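Local atomic coordinates of adenylyltransferase and sulfurtransferase uba4 (Chaetomium thermophilum, PDB entry 6YUB), a protein that probably activates the C-terminal Gly-Gly of ubiquitin-like sulfur carriers with ATP and converts it to a thiocarboxylate, serving tRNA 2-thiolation and molybdenum cofactor synthesis. Residues V107-D112 with K123-I128; S228-P233 with K244-P249; C279-C282 with T287-L290. One frame throughout, in Å; residues are numbered along the deposited sequence. Where two conformers were deposited one is given.

Interaction 1. Residues V107-D112 with K123-I128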
ATOM      1  N   VAL B 107      -5.983  20.546  18.110  1.00 29.03           N
ATOM      2  CA  VAL B 107      -5.084  21.088  19.114  1.00 32.68           C
ATOM      3  C   VAL B 107      -3.676  21.110  18.533  1.00 32.07           C
ATOM      4  O   VAL B 107      -3.010  20.079  18.445  1.00 35.11           O
ATOM      5  CB  VAL B 107      -5.133  20.266  20.418  1.00 35.41           C
ATOM      6  CG1 VAL B 107      -4.286  20.931  21.491  1.00 37.09           C
ATOM      7  CG2 VAL B 107      -6.567  20.097  20.884  1.00 30.37           C
ATOM      8  N   PRO B 108      -3.183  22.275  18.122  1.00 30.73           N
ATOM      9  CA  PRO B 108      -1.828  22.337  17.566  1.00 34.29           C
ATOM     10  C   PRO B 108      -0.760  22.518  18.634  1.00 37.05           C
ATOM     11  O   PRO B 108      -0.930  23.249  19.611  1.00 39.73           O
ATOM     12  CB  PRO B 108      -1.896  23.563  16.645  1.00 34.44           C
ATOM     13  CG  PRO B 108      -2.869  24.470  17.341  1.00 35.31           C
ATOM     14  CD  PRO B 108      -3.887  23.571  18.014  1.00 31.23           C
ATOM     15  N   TYR B 109       0.348  21.807  18.451  1.00 35.06           N
ATOM     16  CA  TYR B 109       1.566  22.011  19.230  1.00 33.39           C
ATOM     17  C   TYR B 109       2.587  22.605  18.264  1.00 38.25           C
ATOM     18  O   TYR B 109       3.188  21.882  17.461  1.00 34.61           O
ATOM     19  CB  TYR B 109       2.066  20.711  19.852  1.00 34.99           C
ATOM     20  CG  TYR B 109       1.165  20.142  20.926  1.00 33.68           C
ATOM     21  CD1 TYR B 109       0.078  19.347  20.590  1.00 28.88           C
ATOM     22  CD2 TYR B 109       1.407  20.388  22.276  1.00 27.33           C
ATOM     23  CE1 TYR B 109      -0.749  18.817  21.561  1.00 28.85           C
ATOM     24  CE2 TYR B 109       0.584  19.860  23.257  1.00 29.50           C
ATOM     25  CZ  TYR B 109      -0.493  19.072  22.891  1.00 31.30           C
ATOM     26  OH  TYR B 109      -1.320  18.539  23.853  1.00 30.68           O
ATOM     27  N   ARG B 110       2.769  23.915  18.330  1.00 31.25           N
ATOM     28  CA  ARG B 110       3.607  24.639  17.365  1.00 36.46           C
ATOM     29  C   ARG B 110       5.074  24.626  17.769  1.00 40.58           C
ATOM     30  O   ARG B 110       5.708  25.667  17.871  1.00 42.69           O
ATOM     31  CB  ARG B 110       3.096  26.056  17.201  1.00 40.18           C
ATOM     32  CG  ARG B 110       1.649  26.154  16.766  1.00 34.98           C
ATOM     33  CD  ARG B 110       1.184  27.613  16.581  1.00 39.90           C
ATOM     34  NE  ARG B 110      -0.134  27.664  15.942  1.00 39.75           N
ATOM     35  CZ  ARG B 110      -1.292  27.636  16.598  1.00 34.62           C
ATOM     36  NH1 ARG B 110      -1.319  27.569  17.923  1.00 35.48           N
ATOM     37  NH2 ARG B 110      -2.428  27.677  15.923  1.00 30.53           N
ATOM     38  N   PHE B 111       5.626  23.436  18.011  1.00 30.86           N
ATOM     39  CA  PHE B 111       7.027  23.308  18.396  1.00 37.23           C
ATOM     40  C   PHE B 111       7.421  21.835  18.378  1.00 34.41           C
ATOM     41  O   PHE B 111       6.571  20.940  18.427  1.00 29.98           O
ATOM     42  CB  PHE B 111       7.294  23.920  19.777  1.00 34.31           C
ATOM     43  CG  PHE B 111       6.277  23.539  20.817  1.00 37.72           C
ATOM     44  CD1 PHE B 111       6.427  22.382  21.565  1.00 40.57           C
ATOM     45  CD2 PHE B 111       5.173  24.343  21.052  1.00 43.55           C
ATOM     46  CE1 PHE B 111       5.494  22.033  22.523  1.00 39.80           C
ATOM     47  CE2 PHE B 111       4.239  24.001  22.007  1.00 43.92           C
ATOM     48  CZ  PHE B 111       4.398  22.843  22.744  1.00 39.87           C
ATOM     49  N   ASP B 112       8.729  21.603  18.316  1.00 44.42           N
ATOM     50  CA  ASP B 112       9.258  20.251  18.235  1.00 47.30           C
ATOM     51  C   ASP B 112       8.987  19.475  19.517  1.00 42.28           C
ATOM     52  O   ASP B 112       9.075  20.018  20.624  1.00 42.12           O
ATOM     53  CB  ASP B 112      10.768  20.287  17.979  1.00 49.02           C
ATOM     54  CG  ASP B 112      11.123  20.916  16.652  1.00 54.94           C
ATOM     55  OD1 ASP B 112      10.208  21.139  15.831  1.00 56.22           O
ATOM     56  OD2 ASP B 112      12.324  21.192  16.436  1.00 58.44           O
ATOM     57  N   LYS B 123       0.748  12.982  27.521  1.00 29.94           N
ATOM     58  CA  LYS B 123      -0.077  12.520  28.632  1.00 33.63           C
ATOM     59  C   LYS B 123      -1.578  12.667  28.411  1.00 32.80           C
ATOM     60  O   LYS B 123      -2.321  11.759  28.820  1.00 36.99           O
ATOM     61  CB  LYS B 123       0.337  13.270  29.912  1.00 36.64           C
ATOM     62  CG  LYS B 123      -0.055  12.570  31.206  1.00 47.59           C
ATOM     63  CD  LYS B 123       0.120  13.470  32.432  1.00 51.79           C
ATOM     64  CE  LYS B 123       1.484  14.148  32.450  1.00 54.15           C
ATOM     65  NZ  LYS B 123       1.760  14.829  33.748  1.00 57.45           N
ATOM     66  N   PRO B 124      -2.093  13.750  27.822  1.00 40.60           N
ATOM     67  CA  PRO B 124      -3.550  13.928  27.752  1.00 39.85           C
ATOM     68  C   PRO B 124      -4.270  13.074  26.716  1.00 38.07           C
ATOM     69  O   PRO B 124      -5.501  13.166  26.629  1.00 41.94           O
ATOM     70  CB  PRO B 124      -3.704  15.424  27.406  1.00 39.80           C
ATOM     71  CG  PRO B 124      -2.371  16.051  27.693  1.00 42.33           C
ATOM     72  CD  PRO B 124      -1.365  14.972  27.426  1.00 38.16           C
ATOM     73  N   TRP B 125      -3.577  12.251  25.937  1.00 31.48           N
ATOM     74  CA  TRP B 125      -4.167  11.639  24.753  1.00 36.87           C
ATOM     75  C   TRP B 125      -4.367  10.140  24.920  1.00 35.26           C
ATOM     76  O   TRP B 125      -3.654   9.473  25.671  1.00 34.33           O
ATOM     77  CB  TRP B 125      -3.291  11.930  23.523  1.00 32.98           C
ATOM     78  CG  TRP B 125      -3.077  13.404  23.344  1.00 32.75           C
ATOM     79  CD1 TRP B 125      -2.035  14.146  23.817  1.00 32.33           C
ATOM     80  CD2 TRP B 125      -3.945  14.321  22.663  1.00 32.81           C
ATOM     81  NE1 TRP B 125      -2.196  15.464  23.472  1.00 26.77           N
ATOM     82  CE2 TRP B 125      -3.359  15.598  22.761  1.00 31.84           C
ATOM     83  CE3 TRP B 125      -5.154  14.182  21.972  1.00 28.59           C
ATOM     84  CZ2 TRP B 125      -3.941  16.734  22.195  1.00 28.12           C
ATOM     85  CZ3 TRP B 125      -5.734  15.307  21.418  1.00 33.97           C
ATOM     86  CH2 TRP B 125      -5.122  16.572  21.531  1.00 33.11           C
ATOM     87  N   ASP B 126      -5.362   9.614  24.212  1.00 42.43           N
ATOM     88  CA  ASP B 126      -5.757   8.223  24.335  1.00 41.80           C
ATOM     89  C   ASP B 126      -4.928   7.301  23.448  1.00 43.01           C
ATOM     90  O   ASP B 126      -4.477   6.245  23.901  1.00 43.23           O
ATOM     91  CB  ASP B 126      -7.245   8.059  23.995  1.00 41.76           C
ATOM     92  CG  ASP B 126      -8.142   8.898  24.880  1.00 45.58           C
ATOM     93  OD1 ASP B 126      -7.812   9.067  26.073  1.00 50.17           O
ATOM     94  OD2 ASP B 126      -9.177   9.389  24.381  1.00 47.54           O
ATOM     95  N   VAL B 127      -4.731   7.685  22.191  1.00 38.18           N
ATOM     96  CA  VAL B 127      -3.960   6.899  21.238  1.00 33.88           C
ATOM     97  C   VAL B 127      -2.900   7.799  20.624  1.00 31.38           C
ATOM     98  O   VAL B 127      -3.181   8.947  20.261  1.00 30.57           O
ATOM     99  CB  VAL B 127      -4.853   6.291  20.138  1.00 30.03           C
ATOM    100  CG1 VAL B 127      -4.002   5.579  19.095  1.00 30.27           C
ATOM    101  CG2 VAL B 127      -5.869   5.346  20.749  1.00 30.47           C
ATOM    102  N   ILE B 128      -1.682   7.279  20.509  1.00 28.69           N
ATOM    103  CA  ILE B 128      -0.546   8.044  20.009  1.00 30.92           C
ATOM    104  C   ILE B 128      -0.170   7.504  18.637  1.00 24.79           C
ATOM    105  O   ILE B 128      -0.029   6.293  18.460  1.00 33.67           O
ATOM    106  CB  ILE B 128       0.660   7.975  20.964  1.00 25.88           C
ATOM    107  CG1 ILE B 128       0.233   8.247  22.405  1.00 26.68           C
ATOM    108  CG2 ILE B 128       1.726   8.949  20.522  1.00 23.31           C
ATOM    109  CD1 ILE B 128      -0.487   9.549  22.608  1.00 28.67           C
TER

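Interaction 2. Residues S228-P233 with K244-P249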
ATOM      1  N   SER B 228     -13.357  -0.647  18.550  1.00 39.39           N
ATOM      2  CA  SER B 228     -13.446  -1.934  19.225  1.00 39.38           C
ATOM      3  C   SER B 228     -12.792  -1.931  20.601  1.00 40.34           C
ATOM      4  O   SER B 228     -12.723  -2.985  21.238  1.00 38.86           O
ATOM      5  CB  SER B 228     -12.809  -3.028  18.357  1.00 39.74           C
ATOM      6  OG  SER B 228     -13.369  -3.042  17.058  1.00 33.60           O
ATOM      7  N   GLN B 229     -12.313  -0.781  21.070  1.00 35.67           N
ATOM      8  CA  GLN B 229     -11.692  -0.678  22.390  1.00 38.81           C
ATOM      9  C   GLN B 229     -10.558  -1.688  22.547  1.00 40.55           C
ATOM     10  O   GLN B 229     -10.424  -2.354  23.578  1.00 36.38           O
ATOM     11  CB  GLN B 229     -12.732  -0.862  23.497  1.00 40.68           C
ATOM     12  CG  GLN B 229     -13.876   0.125  23.444  1.00 43.99           C
ATOM     13  CD  GLN B 229     -14.750   0.067  24.682  1.00 47.45           C
ATOM     14  OE1 GLN B 229     -15.396  -0.944  24.959  1.00 51.63           O
ATOM     15  NE2 GLN B 229     -14.768   1.157  25.437  1.00 52.26           N
ATOM     16  N   LEU B 230      -9.729  -1.805  21.506  1.00 37.19           N
ATOM     17  CA  LEU B 230      -8.620  -2.747  21.538  1.00 35.22           C
ATOM     18  C   LEU B 230      -7.558  -2.351  22.558  1.00 38.11           C
ATOM     19  O   LEU B 230      -6.734  -3.192  22.931  1.00 41.66           O
ATOM     20  CB  LEU B 230      -7.996  -2.858  20.149  1.00 36.86           C
ATOM     21  CG  LEU B 230      -8.964  -3.182  19.012  1.00 43.92           C
ATOM     22  CD1 LEU B 230      -8.229  -3.219  17.679  1.00 43.24           C
ATOM     23  CD2 LEU B 230      -9.686  -4.500  19.267  1.00 46.30           C
ATOM     24  N   HIS B 231      -7.559  -1.098  23.014  1.00 40.89           N
ATOM     25  CA  HIS B 231      -6.633  -0.639  24.037  1.00 41.96           C
ATOM     26  C   HIS B 231      -7.168  -0.841  25.451  1.00 44.25           C
ATOM     27  O   HIS B 231      -6.527  -0.399  26.410  1.00 43.23           O
ATOM     28  CB  HIS B 231      -6.282   0.840  23.819  1.00 40.53           C
ATOM     29  CG  HIS B 231      -7.455   1.774  23.873  1.00 38.34           C
ATOM     30  ND1 HIS B 231      -8.720   1.421  23.453  1.00 41.66           N
ATOM     31  CD2 HIS B 231      -7.546   3.061  24.285  1.00 37.55           C
ATOM     32  CE1 HIS B 231      -9.540   2.444  23.608  1.00 40.09           C
ATOM     33  NE2 HIS B 231      -8.852   3.451  24.114  1.00 42.67           N
ATOM     34  N   MET B 232      -8.332  -1.504  25.608  1.00 43.94           N
ATOM     35  CA  MET B 232      -8.844  -1.800  26.940  1.00 49.47           C
ATOM     36  C   MET B 232      -8.419  -3.203  27.370  1.00 53.23           C
ATOM     37  O   MET B 232      -8.252  -4.094  26.530  1.00 53.30           O
ATOM     38  CB  MET B 232     -10.365  -1.700  26.962  1.00 54.14           C
ATOM     39  CG  MET B 232     -10.910  -0.301  26.681  1.00 56.67           C
ATOM     40  SD  MET B 232     -10.387   0.932  27.893  1.00 59.26           S
ATOM     41  CE  MET B 232      -9.239   1.902  26.917  1.00 53.62           C
ATOM     42  N   PRO B 233      -8.236  -3.439  28.666  1.00 48.91           N
ATOM     43  CA  PRO B 233      -7.755  -4.752  29.116  1.00 49.96           C
ATOM     44  C   PRO B 233      -8.805  -5.821  28.881  1.00 55.26           C
ATOM     45  O   PRO B 233      -9.996  -5.509  28.729  1.00 55.13           O
ATOM     46  CB  PRO B 233      -7.496  -4.550  30.620  1.00 51.67           C
ATOM     47  CG  PRO B 233      -7.595  -3.064  30.862  1.00 51.38           C
ATOM     48  CD  PRO B 233      -8.508  -2.535  29.798  1.00 47.80           C
ATOM     49  N   LYS B 244      -6.683 -10.927  17.462  1.00 43.99           N
ATOM     50  CA  LYS B 244      -6.651  -9.469  17.423  1.00 42.14           C
ATOM     51  C   LYS B 244      -5.282  -8.923  17.035  1.00 38.09           C
ATOM     52  O   LYS B 244      -5.173  -7.727  16.748  1.00 37.89           O
ATOM     53  CB  LYS B 244      -7.063  -8.908  18.785  1.00 42.85           C
ATOM     54  CG  LYS B 244      -8.556  -9.020  19.086  1.00 40.26           C
ATOM     55  CD  LYS B 244      -8.872  -8.509  20.492  1.00 41.12           C
ATOM     56  CE  LYS B 244     -10.361  -8.246  20.684  1.00 34.80           C
ATOM     57  NZ  LYS B 244     -11.161  -9.486  20.764  1.00 41.55           N
ATOM     58  N   ASN B 245      -4.243  -9.755  17.027  1.00 42.68           N
ATOM     59  CA  ASN B 245      -2.907  -9.345  16.597  1.00 39.44           C
ATOM     60  C   ASN B 245      -2.399  -8.152  17.414  1.00 38.51           C
ATOM     61  O   ASN B 245      -1.866  -7.182  16.879  1.00 36.58           O
ATOM     62  CB  ASN B 245      -2.902  -9.014  15.101  1.00 35.06           C
ATOM     63  CG  ASN B 245      -3.423 -10.147  14.251  1.00 40.04           C
ATOM     64  OD1 ASN B 245      -4.460 -10.019  13.587  1.00 37.52           O
ATOM     65  ND2 ASN B 245      -2.710 -11.267  14.259  1.00 38.67           N
ATOM     66  N   LEU B 246      -2.572  -8.243  18.731  1.00 39.29           N
ATOM     67  CA  LEU B 246      -2.179  -7.174  19.642  1.00 38.94           C
ATOM     68  C   LEU B 246      -0.983  -7.564  20.505  1.00 39.84           C
ATOM     69  O   LEU B 246       0.044  -6.874  20.493  1.00 38.87           O
ATOM     70  CB  LEU B 246      -3.371  -6.781  20.525  1.00 34.69           C
ATOM     71  CG  LEU B 246      -4.544  -6.106  19.807  1.00 33.79           C
ATOM     72  CD1 LEU B 246      -5.685  -5.836  20.780  1.00 31.72           C
ATOM     73  CD2 LEU B 246      -4.105  -4.822  19.133  1.00 28.22           C
ATOM     74  N   VAL B 247      -1.085  -8.656  21.261  1.00 33.25           N
ATOM     75  CA  VAL B 247       0.023  -9.064  22.124  1.00 45.02           C
ATOM     76  C   VAL B 247       1.246  -9.418  21.289  1.00 48.20           C
ATOM     77  O   VAL B 247       2.386  -9.113  21.668  1.00 49.34           O
ATOM     78  CB  VAL B 247      -0.407 -10.231  23.031  1.00 46.02           C
ATOM     79  CG1 VAL B 247       0.811 -10.917  23.634  1.00 50.67           C
ATOM     80  CG2 VAL B 247      -1.332  -9.724  24.130  1.00 47.46           C
ATOM     81  N   GLN B 248       1.034 -10.072  20.145  1.00 35.15           N
ATOM     82  CA  GLN B 248       2.091 -10.363  19.176  1.00 38.74           C
ATOM     83  C   GLN B 248       1.706  -9.661  17.882  1.00 34.72           C
ATOM     84  O   GLN B 248       1.055 -10.257  17.011  1.00 35.68           O
ATOM     85  CB  GLN B 248       2.269 -11.865  18.971  1.00 40.34           C
ATOM     86  CG  GLN B 248       2.937 -12.562  20.139  1.00 50.20           C
ATOM     87  CD  GLN B 248       3.291 -14.008  19.837  1.00 55.31           C
ATOM     88  OE1 GLN B 248       4.137 -14.287  18.985  1.00 55.80           O
ATOM     89  NE2 GLN B 248       2.638 -14.932  20.529  1.00 54.96           N
ATOM     90  N   PRO B 249       2.075  -8.394  17.714  1.00 49.96           N
ATOM     91  CA  PRO B 249       1.601  -7.627  16.559  1.00 45.81           C
ATOM     92  C   PRO B 249       2.385  -7.963  15.297  1.00 40.78           C
ATOM     93  O   PRO B 249       3.436  -8.601  15.325  1.00 41.62           O
ATOM     94  CB  PRO B 249       1.832  -6.170  16.985  1.00 45.99           C
ATOM     95  CG  PRO B 249       3.039  -6.249  17.892  1.00 47.11           C
ATOM     96  CD  PRO B 249       2.944  -7.590  18.604  1.00 51.13           C
TER

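Interaction 3. Residues C279-C282 with T287-L290. With ZN (zinc ion), chain E.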
ATOM      1  N   CYS B 279      13.804  -6.249  28.266  1.00 50.58           N
ATOM      2  CA  CYS B 279      13.788  -5.035  27.461  1.00 44.06           C
ATOM      3  C   CYS B 279      14.240  -3.844  28.294  1.00 41.20           C
ATOM      4  O   CYS B 279      13.774  -3.648  29.419  1.00 42.13           O
ATOM      5  CB  CYS B 279      12.396  -4.774  26.897  1.00 44.64           C
ATOM      6  SG  CYS B 279      12.242  -3.119  26.178  0.94 43.43           S
ATOM      7  N   PHE B 280      15.140  -3.040  27.724  1.00 37.35           N
ATOM      8  CA  PHE B 280      15.657  -1.868  28.424  1.00 41.95           C
ATOM      9  C   PHE B 280      14.538  -0.992  28.973  1.00 39.55           C
ATOM     10  O   PHE B 280      14.670  -0.419  30.062  1.00 34.64           O
ATOM     11  CB  PHE B 280      16.552  -1.061  27.476  1.00 42.73           C
ATOM     12  CG  PHE B 280      16.965   0.280  28.016  1.00 41.14           C
ATOM     13  CD1 PHE B 280      18.031   0.391  28.887  1.00 44.19           C
ATOM     14  CD2 PHE B 280      16.293   1.429  27.635  1.00 43.34           C
ATOM     15  CE1 PHE B 280      18.416   1.625  29.382  1.00 45.88           C
ATOM     16  CE2 PHE B 280      16.675   2.670  28.132  1.00 46.13           C
ATOM     17  CZ  PHE B 280      17.735   2.761  29.004  1.00 44.77           C
ATOM     18  N   ALA B 281      13.424  -0.888  28.244  1.00 33.37           N
ATOM     19  CA  ALA B 281      12.370   0.063  28.573  1.00 34.23           C
ATOM     20  C   ALA B 281      11.200  -0.564  29.324  1.00 40.25           C
ATOM     21  O   ALA B 281      10.790  -0.044  30.367  1.00 34.59           O
ATOM     22  CB  ALA B 281      11.858   0.735  27.288  1.00 37.03           C
ATOM     23  N   CYS B 282      10.636  -1.659  28.805  1.00 42.86           N
ATOM     24  CA  CYS B 282       9.444  -2.259  29.387  1.00 44.25           C
ATOM     25  C   CYS B 282       9.719  -3.572  30.106  1.00 44.58           C
ATOM     26  O   CYS B 282       8.791  -4.158  30.672  1.00 45.80           O
ATOM     27  CB  CYS B 282       8.379  -2.481  28.300  1.00 43.75           C
ATOM     28  SG  CYS B 282       8.874  -3.553  26.917  0.97 34.90           S
ATOM     29  N   THR B 287      15.209   0.385  34.453  1.00 46.81           N
ATOM     30  CA  THR B 287      15.609   1.599  35.154  1.00 50.18           C
ATOM     31  C   THR B 287      15.249   2.859  34.374  1.00 49.13           C
ATOM     32  O   THR B 287      15.634   3.962  34.777  1.00 45.43           O
ATOM     33  CB  THR B 287      17.110   1.570  35.451  1.00 52.38           C
ATOM     34  OG1 THR B 287      17.827   1.190  34.271  1.00 52.01           O
ATOM     35  CG2 THR B 287      17.408   0.582  36.571  1.00 54.65           C
ATOM     36  N   LEU B 288      14.528   2.718  33.263  1.00 44.76           N
ATOM     37  CA  LEU B 288      14.033   3.872  32.528  1.00 46.53           C
ATOM     38  C   LEU B 288      12.941   4.561  33.334  1.00 42.21           C
ATOM     39  O   LEU B 288      12.041   3.907  33.870  1.00 38.25           O
ATOM     40  CB  LEU B 288      13.499   3.433  31.167  1.00 47.36           C
ATOM     41  CG  LEU B 288      12.642   4.419  30.373  1.00 47.33           C
ATOM     42  CD1 LEU B 288      13.471   5.583  29.861  1.00 49.82           C
ATOM     43  CD2 LEU B 288      11.943   3.701  29.221  1.00 46.95           C
ATOM     44  N   THR B 289      13.022   5.889  33.421  1.00 44.20           N
ATOM     45  CA  THR B 289      12.059   6.666  34.183  1.00 41.22           C
ATOM     46  C   THR B 289      11.755   7.961  33.443  1.00 35.95           C
ATOM     47  O   THR B 289      12.512   8.396  32.575  1.00 31.90           O
ATOM     48  CB  THR B 289      12.573   6.990  35.597  1.00 46.40           C
ATOM     49  OG1 THR B 289      13.685   7.892  35.510  1.00 47.20           O
ATOM     50  CG2 THR B 289      13.012   5.721  36.320  1.00 45.78           C
ATOM     51  N   LEU B 290      10.628   8.578  33.808  1.00 33.79           N
ATOM     52  CA  LEU B 290      10.266   9.869  33.228  1.00 34.86           C
ATOM     53  C   LEU B 290      11.263  10.951  33.628  1.00 36.02           C
ATOM     54  O   LEU B 290      11.616  11.809  32.811  1.00 31.52           O
ATOM     55  CB  LEU B 290       8.853  10.255  33.657  1.00 33.83           C
ATOM     56  CG  LEU B 290       7.739   9.362  33.101  1.00 34.06           C
ATOM     57  CD1 LEU B 290       6.441   9.569  33.860  1.00 36.40           C
ATOM     58  CD2 LEU B 290       7.541   9.623  31.617  1.00 32.39           C
TER
HETATM   59 ZN    ZN E 401      10.140  -3.140  25.159  1.00 38.87          ZN

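Interaction 1. Residues V107-D112 with K123-I128
Trp125 meets Tyr109 in the contact's one polar link: the indole N-H gives a hydrogen bond from NE1 of Trp125 to OH of Tyr109, 3.2 Å long. The phenol oxygen lies 7° out of the indole plane, but the bond is bent, with 145° at the hydrogen. The two rings meet by their edges, their planes steeply inclined to each other, and the side chains run past one another in opposite directions. Apolar touches follow the same rim of the indole. CE1 of Tyr109 comes within 3.9 Å of CZ2 of Trp125, and a little further round CB of Val107 stands 3.9 Å from CH2 of Trp125. The contact spans a beta-alpha-beta crossover of the protein's ThiF-type adenylyltransferase domain, a Rossmann-type fold (the rhodanese part is not in this chain): strand 105-109, at one border of the sheet, leads through helix 118-122 to strand 127-130, with strands 60-64 and 36-40 lying between them. The indole bridges that interval, resting on Thr60 of strand 60-64 and on Lys36 and Leu38 of strand 36-40. Trp125 carries its ring anti to the carbonyl carbon (chi1 -55°), which sends it across to the border strand. Without the indole, as with an alanine here, the Tyr109 hydroxyl would probably lose its N-H donor and a gap would open beside Val107 and over Leu38. Behind the aromatic pair, the Trp125 and Lys123 carbonyls accept from Lys150 NZ, while the Tyr109 backbone bonds with Ile63 and Asp65, the latter a predicted ATP-binding residue.

Interaction 2. Residues S228-P233 with K244-P249
Leu230 and Leu246 both hold CG anti to their carbonyl carbons (chi1 -53° and -67°), and CD1 of each leucine stands anti to its own CA, making this methyl the end of Leu246 that reaches across. These torsions carry CD1 of Leu246 to the base of Leu230: the methyl lies 3.8 Å from CB of Leu230 and 3.6 Å from O of Leu230, so it fits against backbone as much as side chain. Lys244 reaches the outer end of Leu230, at its CD2 methyl. The lysine chain runs extended through chi2 and chi3 and bends at chi4 (72°), and CE of Lys244 passes 4.1 Å from CD2 of Leu230, the two side chains running aslant. Leu230 is thus touched at CB and at one methyl by two residues of 244-249, and no hydrogen bond joins the segments. The Leu230 backbone belongs to a type I beta turn from Gln229 to Met232, closed by a bond of 3.0 Å from N of Met232 to O of Gln229. Gln229, with positive phi, is where the chain leaves helix 208-228. The chain of another protein reaches this corner too: its backbone is hydrogen-bonded to Ser228 OG, and it packs a polar side chain on Leu230. In the fold the contact draws together the ends of the link between helix 208-228 and strand 250-255: Leu230 and His231 pack back on Lys224 and Ile225 of the helix, Leu246 lies on Pro170, and Pro249 bonds through its backbone to Met272, just beyond strand 267-271.

Interaction 3. Residues C279-C282 with T287-L290
Ala281 and Leu288 make the tightest touch, CB of Ala281 lying 3.5 Å from CD2 of Leu288. The CG of Leu288 stands anti to its backbone nitrogen (chi1 166°); with chi2 70° for CD1, the other methyl, CD2, lies anti to CA and reaches the alanine, where it is also 3.7 Å from CA of Ala281. More loosely, CE2 of Phe280 approaches CB of Leu288 obliquely at 4.5 Å. Phe280 and Ala281 are the two middle residues of a Cys-x-x-Cys turn, one half of a four-cysteine zinc site: the zinc ion is bound by SG of Cys279 at 2.3 Å and SG of Cys282 at 2.2 Å, with Cys184 and Cys187 completing it. Inside the turn the backbone N-H groups of Ala281 and Cys282 point to SG of Cys279, at 3.3 and 3.4 Å, though both cysteines were modelled in two conformers and this detail is less certain. Polar groups hold the next shell. Gln174 NE2 bonds to the carbonyls of both Ala281 and Leu288, clasping the segments, and Ser286 OG bonds to those of Phe280 and Ala281. Thr289 OG1 caps helix 290-294 at Gly292 N. On the helix 135-148 side, Asp143 packs against Ala281 and Leu288.

From the N terminus, interaction 1 comes first, closing the ten-residue passage that holds helix 118-122 and tying the border strand 105-109 to the run into strand 127-130. Interaction 2 follows, shutting a ten-residue loop without helix or strand between helix 208-228 and strand 250-255. Interaction 3 closes the shortest loop, four residues, after strand 267-271 and before helix 290-294, and through the zinc ion it is joined to the earlier region around helix 185-188. The three stand in series, with none nested or crossed. Their centres are each 22 Å apart, although interactions 1 and 2 come within about 4 Å at their nearest atoms without touching.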